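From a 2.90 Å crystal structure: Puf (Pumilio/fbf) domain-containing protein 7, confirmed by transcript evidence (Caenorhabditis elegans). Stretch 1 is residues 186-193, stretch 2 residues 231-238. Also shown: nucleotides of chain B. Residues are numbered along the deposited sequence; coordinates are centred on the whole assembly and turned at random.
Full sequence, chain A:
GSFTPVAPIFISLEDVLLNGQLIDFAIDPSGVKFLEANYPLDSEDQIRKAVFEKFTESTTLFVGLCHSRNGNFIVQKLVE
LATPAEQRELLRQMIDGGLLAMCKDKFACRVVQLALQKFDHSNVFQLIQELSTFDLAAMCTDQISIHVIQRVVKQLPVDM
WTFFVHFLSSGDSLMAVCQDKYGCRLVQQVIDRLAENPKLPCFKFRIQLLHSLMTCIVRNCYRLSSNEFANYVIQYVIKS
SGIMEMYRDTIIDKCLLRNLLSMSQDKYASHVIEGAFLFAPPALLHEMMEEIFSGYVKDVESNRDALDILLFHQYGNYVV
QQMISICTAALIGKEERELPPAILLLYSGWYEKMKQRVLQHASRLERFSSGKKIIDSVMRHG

Stretch 1 (186-193) LVQQVIDR
Stretch 2 (231-238) NYVIQYVI

Two helices of one chain pack side by side, nearly parallel, through a small, mixed interface in which Val187, Ile191, Val233 and Val237 pack beside Tyr236, Gln188 and Asp192, while the second also hydrogen-bonds one RNA base, U6, and lays Tyr232 against A7. Residues 186-193 and 231-238 are helical throughout; their N-to-C directions differ by 22° (signed crossing angle -22°), the axes approach to 9.7 Å, and 367 Å² is buried in total. Register is set by Gln188 and Val233, whose CA atoms lie 5.9 Å apart. Regular i to i+4 bonds hold each helix, such as Ile191 N to Val187 O at 3.1 Å and Val237 N to Val233 O at 3.0 Å.

Val187 (chi1 t) and Ile191 (m, t), one turn apart, both point toward the second helix. Val187 CG1 meets Val233 CG1 at 4.3 Å; Ile191 CD1 lies 4.5 Å from Val233 CG1 and 4.4 Å from Val237 CG2, so Ile191 spans a turn of its partner. Val233 and Val237 are both t.

Tyr236 (chi1 t, chi2 78°) points toward the first helix and has the largest covered area, 102 Å². Gln188 CB lies over one face of its ring, whereas Ile191 CG2 sits at the edge, 3.8 Å from Tyr236 CE2. The phenol reaches Asp192 (chi1 t), with Tyr236 OH 2.7 Å from Asp192 OD2. Gln188 (chi1 m, chi2 t) leaves sideways, its CG 4.2 Å from Val233 CG2.

Tyr232 (chi1 m, chi2 -76°) also starts sideways, but its end leads away to the RNA: A7 N3 lies over one ring face, 3.3 Å from Tyr232 CD2. Asn231 (chi1 p) and Gln235 (m, t) grip U6: U6 N3 donates to Asn231 OD1 (3.1 Å), Asn231 ND2 to U6 O2 (3.1 Å), and Gln235 NE2 to U6 O4 (2.8 Å). Gln235 NE2 also donates to Asn231 OD1 at 2.9 Å, linking the two side chains at the base edge.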

# COMPACT_ATOMS: atom_id res chain seq x y z
N LEU A 186 -0.38 -3.02 1.67
CA LEU A 186 0.58 -3.31 2.72
C LEU A 186 2.02 -3.26 2.20
O LEU A 186 2.89 -2.62 2.81
CB LEU A 186 0.31 -4.69 3.33
CG LEU A 186 1.31 -5.11 4.42
CD1 LEU A 186 1.21 -4.20 5.66
CD2 LEU A 186 1.11 -6.57 4.79
N VAL A 187 2.25 -3.94 1.08
CA VAL A 187 3.57 -3.99 0.45
C VAL A 187 4.07 -2.60 0.11
O VAL A 187 5.24 -2.28 0.35
CB VAL A 187 3.54 -4.81 -0.85
CG1 VAL A 187 4.95 -5.05 -1.32
CG2 VAL A 187 2.84 -6.14 -0.63
N GLN A 188 3.19 -1.78 -0.44
CA GLN A 188 3.52 -0.38 -0.71
C GLN A 188 3.98 0.32 0.56
O GLN A 188 5.01 1.00 0.57
CB GLN A 188 2.32 0.34 -1.30
CG GLN A 188 1.77 -0.30 -2.56
CD GLN A 188 0.62 0.47 -3.16
OE1 GLN A 188 -0.41 -0.10 -3.54
NE2 GLN A 188 0.78 1.79 -3.26
N GLN A 189 3.21 0.16 1.63
CA GLN A 189 3.47 0.83 2.90
C GLN A 189 4.75 0.35 3.54
O GLN A 189 5.49 1.15 4.11
CB GLN A 189 2.32 0.62 3.87
CG GLN A 189 1.04 1.35 3.50
CD GLN A 189 -0.14 0.87 4.30
OE1 GLN A 189 -0.13 -0.23 4.86
NE2 GLN A 189 -1.18 1.70 4.38
N VAL A 190 5.01 -0.96 3.49
CA VAL A 190 6.25 -1.51 4.03
C VAL A 190 7.46 -0.88 3.36
O VAL A 190 8.43 -0.50 4.02
CB VAL A 190 6.35 -3.02 3.81
CG1 VAL A 190 7.77 -3.50 4.10
CG2 VAL A 190 5.35 -3.74 4.68
N ILE A 191 7.39 -0.79 2.03
CA ILE A 191 8.43 -0.15 1.24
C ILE A 191 8.58 1.30 1.62
O ILE A 191 9.66 1.75 1.99
CB ILE A 191 8.09 -0.25 -0.25
CG1 ILE A 191 8.30 -1.67 -0.75
CG2 ILE A 191 8.92 0.73 -1.06
CD1 ILE A 191 7.90 -1.87 -2.18
N ASP A 192 7.48 2.05 1.54
CA ASP A 192 7.49 3.44 1.94
C ASP A 192 8.25 3.62 3.26
O ASP A 192 8.98 4.59 3.46
CB ASP A 192 6.05 3.92 2.11
CG ASP A 192 5.93 5.42 2.00
OD1 ASP A 192 6.87 6.12 2.44
OD2 ASP A 192 4.91 5.91 1.45
N ARG A 193 8.09 2.64 4.15
CA ARG A 193 8.58 2.69 5.52
C ARG A 193 10.08 2.41 5.59
O ARG A 193 10.81 3.08 6.32
CB ARG A 193 7.80 1.67 6.36
CG ARG A 193 7.82 1.87 7.87
CD ARG A 193 7.09 3.14 8.30
NE ARG A 193 6.90 3.21 9.75
CZ ARG A 193 7.89 3.28 10.64
NH1 ARG A 193 9.16 3.27 10.24
NH2 ARG A 193 7.61 3.34 11.94
N ASN A 231 0.31 -4.77 -10.01
CA ASN A 231 0.78 -3.71 -10.88
C ASN A 231 0.84 -2.38 -10.15
O ASN A 231 1.60 -1.49 -10.52
CB ASN A 231 -0.09 -3.60 -12.14
CG ASN A 231 -1.46 -2.97 -11.87
OD1 ASN A 231 -1.61 -1.76 -11.86
ND2 ASN A 231 -2.46 -3.82 -11.71
N TYR A 232 0.05 -2.25 -9.10
CA TYR A 232 -0.00 -1.00 -8.36
C TYR A 232 1.25 -0.82 -7.50
O TYR A 232 1.63 0.30 -7.18
CB TYR A 232 -1.24 -0.96 -7.48
CG TYR A 232 -2.52 -0.59 -8.19
CD1 TYR A 232 -2.78 0.73 -8.55
CD2 TYR A 232 -3.48 -1.55 -8.46
CE1 TYR A 232 -3.96 1.08 -9.19
CE2 TYR A 232 -4.67 -1.21 -9.10
CZ TYR A 232 -4.90 0.10 -9.46
OH TYR A 232 -6.08 0.45 -10.09
N VAL A 233 1.89 -1.93 -7.15
CA VAL A 233 3.15 -1.89 -6.41
C VAL A 233 4.30 -1.45 -7.31
O VAL A 233 5.11 -0.60 -6.94
CB VAL A 233 3.52 -3.27 -5.86
CG1 VAL A 233 4.88 -3.21 -5.20
CG2 VAL A 233 2.45 -3.75 -4.89
N ILE A 234 4.37 -2.06 -8.49
CA ILE A 234 5.32 -1.65 -9.51
C ILE A 234 5.23 -0.15 -9.75
O ILE A 234 6.24 0.55 -9.63
CB ILE A 234 5.05 -2.40 -10.82
CG1 ILE A 234 5.00 -3.90 -10.55
CG2 ILE A 234 6.12 -2.06 -11.85
CD1 ILE A 234 6.24 -4.43 -9.86
N GLN A 235 4.04 0.34 -10.08
CA GLN A 235 3.83 1.77 -10.27
C GLN A 235 4.28 2.57 -9.05
O GLN A 235 4.75 3.70 -9.18
CB GLN A 235 2.37 2.09 -10.56
CG GLN A 235 1.65 1.11 -11.45
CD GLN A 235 0.43 1.73 -12.10
OE1 GLN A 235 0.44 2.90 -12.47
NE2 GLN A 235 -0.64 0.94 -12.24
N TYR A 236 4.10 2.02 -7.86
CA TYR A 236 4.58 2.70 -6.67
C TYR A 236 6.09 2.92 -6.80
O TYR A 236 6.57 4.05 -6.75
CB TYR A 236 4.25 1.93 -5.40
CG TYR A 236 4.66 2.68 -4.15
CD1 TYR A 236 3.90 3.73 -3.67
CD2 TYR A 236 5.83 2.35 -3.47
CE1 TYR A 236 4.28 4.43 -2.55
CE2 TYR A 236 6.22 3.05 -2.36
CZ TYR A 236 5.44 4.09 -1.89
OH TYR A 236 5.84 4.78 -0.77
N VAL A 237 6.83 1.83 -6.96
CA VAL A 237 8.28 1.88 -7.10
C VAL A 237 8.75 2.90 -8.15
O VAL A 237 9.75 3.60 -7.95
CB VAL A 237 8.85 0.48 -7.45
CG1 VAL A 237 10.34 0.57 -7.76
CG2 VAL A 237 8.57 -0.51 -6.31
N ILE A 238 8.03 2.99 -9.26
CA ILE A 238 8.44 3.84 -10.37
C ILE A 238 8.16 5.32 -10.11
O ILE A 238 8.84 6.19 -10.64
CB ILE A 238 7.76 3.36 -11.68
CG1 ILE A 238 8.24 1.96 -12.03
CG2 ILE A 238 8.08 4.29 -12.84
CD1 ILE A 238 7.62 1.43 -13.26
P A B 7 -11.18 0.26 -10.44
OP1 A B 7 -12.52 -0.20 -10.00
OP2 A B 7 -11.07 1.58 -11.12
O5' A B 7 -10.15 0.20 -9.23
C5' A B 7 -10.57 -0.19 -7.93
C4' A B 7 -9.65 -1.24 -7.35
O4' A B 7 -8.30 -1.06 -7.85
C3' A B 7 -9.48 -1.20 -5.84
O3' A B 7 -10.55 -1.82 -5.15
C2' A B 7 -8.13 -1.88 -5.64
O2' A B 7 -8.24 -3.29 -5.80
C1' A B 7 -7.37 -1.34 -6.83
N9 A B 7 -6.63 -0.11 -6.53
C8 A B 7 -7.00 1.16 -6.89
N7 A B 7 -6.13 2.09 -6.55
C5 A B 7 -5.12 1.36 -5.95
C6 A B 7 -3.91 1.78 -5.39
N6 A B 7 -3.59 3.07 -5.37
N1 A B 7 -3.08 0.84 -4.85
C2 A B 7 -3.47 -0.45 -4.91
N3 A B 7 -4.60 -0.96 -5.42
C4 A B 7 -5.39 0.01 -5.93
P U B 6 -11.65 -0.58 -16.75
OP1 U B 6 -12.33 -1.80 -16.28
OP2 U B 6 -12.42 0.69 -16.82
O5' U B 6 -10.31 -0.35 -15.93
C5' U B 6 -10.35 0.03 -14.56
C4' U B 6 -9.62 -0.96 -13.69
O4' U B 6 -8.26 -1.12 -14.16
C3' U B 6 -9.46 -0.58 -12.22
O3' U B 6 -10.61 -0.85 -11.46
C2' U B 6 -8.24 -1.39 -11.79
O2' U B 6 -8.61 -2.73 -11.47
C1' U B 6 -7.40 -1.42 -13.07
N1 U B 6 -6.30 -0.42 -13.04
C2 U B 6 -5.05 -0.92 -12.69
O2 U B 6 -4.87 -2.10 -12.45
N3 U B 6 -4.03 -0.00 -12.64
C4 U B 6 -4.12 1.35 -12.90
O4 U B 6 -3.11 2.06 -12.81
C5 U B 6 -5.45 1.79 -13.25
C6 U B 6 -6.47 0.92 -13.30